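Long-range contact in membrane-bound protease PH1510 (Pyrococcus horikoshii, PDB 6M4B), which cleaves proteins, including a stomatin homolog, preferentially near hydrophobic or aromatic residues, as a membrane-bound serine protease whose N-terminal protease domain is the part in this chain: residues E40-E45 with S66-I71. The protein carries 1 engineered substitution. Numbering follows the deposited sequence.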
loop_
_atom_site.group_PDB
_atom_site.type_symbol
_atom_site.label_atom_id
_atom_site.label_comp_id
_atom_site.label_asym_id
_atom_site.label_seq_id
_atom_site.Cartn_x
_atom_site.Cartn_y
_atom_site.Cartn_z
ATOM N N GLU A 40 22.620 -8.885 -2.744
ATOM C CA GLU A 40 21.906 -9.918 -2.031
ATOM C C GLU A 40 20.820 -9.315 -1.121
ATOM O O GLU A 40 19.831 -9.958 -0.846
ATOM C CB GLU A 40 22.918 -10.722 -1.201
ATOM C CG GLU A 40 22.359 -11.793 -0.270
ATOM C CD GLU A 40 21.654 -12.893 -0.993
ATOM O OE1 GLU A 40 20.890 -13.646 -0.352
ATOM O OE2 GLU A 40 21.825 -12.986 -2.223
ATOM N N ALA A 41 21.083 -8.121 -0.604
ATOM C CA ALA A 41 20.205 -7.421 0.360
ATOM C C ALA A 41 20.775 -6.044 0.621
ATOM O O ALA A 41 21.990 -5.833 0.456
ATOM C CB ALA A 41 20.070 -8.178 1.691
ATOM N N ILE A 42 19.911 -5.129 1.063
ATOM C CA ILE A 42 20.369 -3.853 1.605
ATOM C C ILE A 42 19.866 -3.742 3.039
ATOM O O ILE A 42 18.702 -4.018 3.311
ATOM C CB ILE A 42 19.939 -2.657 0.739
ATOM C CG1 ILE A 42 20.517 -1.354 1.323
ATOM C CG2 ILE A 42 18.437 -2.568 0.564
ATOM C CD1 ILE A 42 20.212 -0.152 0.471
ATOM N N ILE A 43 20.761 -3.391 3.950
ATOM C CA ILE A 43 20.445 -3.166 5.348
ATOM C C ILE A 43 20.384 -1.653 5.555
ATOM O O ILE A 43 21.276 -0.917 5.156
ATOM C CB ILE A 43 21.493 -3.735 6.297
ATOM C CG1 ILE A 43 21.533 -5.276 6.169
ATOM C CG2 ILE A 43 21.169 -3.339 7.749
ATOM C CD1 ILE A 43 22.784 -5.903 6.769
ATOM N N ILE A 44 19.292 -1.200 6.147
ATOM C CA ILE A 44 19.111 0.189 6.440
ATOM C C ILE A 44 19.051 0.312 7.926
ATOM O O ILE A 44 18.137 -0.195 8.550
ATOM C CB ILE A 44 17.895 0.742 5.717
ATOM C CG1 ILE A 44 18.243 0.766 4.230
ATOM C CG2 ILE A 44 17.546 2.121 6.261
ATOM C CD1 ILE A 44 17.107 1.125 3.340
ATOM N N GLU A 45 20.074 0.980 8.469
ATOM C CA GLU A 45 20.192 1.257 9.895
ATOM C C GLU A 45 19.322 2.482 10.192
ATOM O O GLU A 45 19.603 3.575 9.709
ATOM C CB GLU A 45 21.641 1.520 10.282
ATOM C CG GLU A 45 22.493 0.253 10.279
ATOM C CD GLU A 45 23.993 0.518 10.459
ATOM O OE1 GLU A 45 24.399 1.699 10.431
ATOM O OE2 GLU A 45 24.769 -0.453 10.608
ATOM N N SER A 66 10.798 -3.350 -4.108
ATOM C CA SER A 66 12.233 -3.564 -4.206
ATOM C C SER A 66 12.535 -4.883 -4.865
ATOM O O SER A 66 11.926 -5.881 -4.559
ATOM C CB SER A 66 12.922 -3.510 -2.822
ATOM O OG SER A 66 14.331 -3.703 -2.961
ATOM N N LYS A 67 13.480 -4.889 -5.783
ATOM C CA LYS A 67 13.882 -6.147 -6.417
ATOM C C LYS A 67 14.852 -6.923 -5.565
ATOM O O LYS A 67 15.170 -8.035 -5.916
ATOM C CB LYS A 67 14.502 -5.883 -7.798
ATOM C CG LYS A 67 13.469 -5.337 -8.780
ATOM C CD LYS A 67 14.075 -4.813 -10.073
ATOM C CE LYS A 67 12.986 -4.191 -10.952
ATOM N NZ LYS A 67 13.545 -3.321 -12.014
ATOM N N ILE A 68 15.345 -6.333 -4.468
ATOM C CA ILE A 68 16.175 -7.051 -3.515
ATOM C C ILE A 68 15.616 -6.923 -2.107
ATOM O O ILE A 68 14.920 -5.960 -1.799
ATOM C CB ILE A 68 17.631 -6.549 -3.530
ATOM C CG1 ILE A 68 17.717 -5.132 -3.016
ATOM C CG2 ILE A 68 18.203 -6.651 -4.953
ATOM C CD1 ILE A 68 19.134 -4.646 -2.892
ATOM N N PRO A 69 15.929 -7.894 -1.244
ATOM C CA PRO A 69 15.503 -7.760 0.149
ATOM C C PRO A 69 16.039 -6.484 0.835
ATOM O O PRO A 69 17.191 -6.171 0.720
ATOM C CB PRO A 69 16.081 -9.025 0.804
ATOM C CG PRO A 69 16.268 -10.006 -0.326
ATOM C CD PRO A 69 16.595 -9.195 -1.518
ATOM N N VAL A 70 15.153 -5.766 1.510
ATOM C CA VAL A 70 15.441 -4.654 2.407
ATOM C C VAL A 70 15.263 -5.074 3.883
ATOM O O VAL A 70 14.160 -5.493 4.325
ATOM C CB VAL A 70 14.489 -3.471 2.152
ATOM C CG1 VAL A 70 14.917 -2.242 2.974
ATOM C CG2 VAL A 70 14.464 -3.151 0.679
ATOM N N ILE A 71 16.321 -4.935 4.650
ATOM C CA ILE A 71 16.342 -5.288 6.059
ATOM C C ILE A 71 16.352 -3.953 6.799
ATOM O O ILE A 71 17.221 -3.121 6.559
ATOM C CB ILE A 71 17.561 -6.150 6.404
ATOM C CG1 ILE A 71 17.480 -7.459 5.614
ATOM C CG2 ILE A 71 17.594 -6.439 7.897
ATOM C CD1 ILE A 71 18.693 -8.339 5.735
#
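Ile42 and Ile43 pair in parallel register with Val70 and Ile71, and three nearly straight backbone bonds join the strands: Ile42 N to Pro69 O (2.9 Å), Ile71 N to Ile42 O, and Ile44 N to Ile71 O (N-H...O 170°). Ile42 thus uses both its N-H and its carbonyl on the same neighbour, and Pro69, lacking an N-H, takes part through its oxygen. Three CA-H...O contacts accompany these bonds, the shortest from Ala41 CA to Pro69 O (3.3 Å). On one face Ile42 and Val70 lie side by side, CG2 of Ile42 4.0 Å from CG2 of Val70. CG1 of Ile42 is anti to the backbone N (chi1 -177°), which leaves CG2 to meet both Val70 and CD1 of Ile68 (4.1 Å). Ile44 reaches obliquely to the other Val70 branch, CD1 to CG1 4.0 Å. On the opposite face CG1 of Ile43 rests against CB of Ile71 (4.1 Å), while the Ile71 CD1 tip approaches CB of Ala41 (4.3 Å). Before the strand, Ser66 OG donates to Ile68 O in the carbonyl plane (2.6 Å). This buried pairing closes the beta-alpha-beta crossover through helix 53-64, within the ClpP/crotonase-like core. Ile44 and Ile68 pack against helix 21-36, Ile43 against helix 175-182, and strand 9-16 hydrogen-bonds along the other edge of strand 41-47.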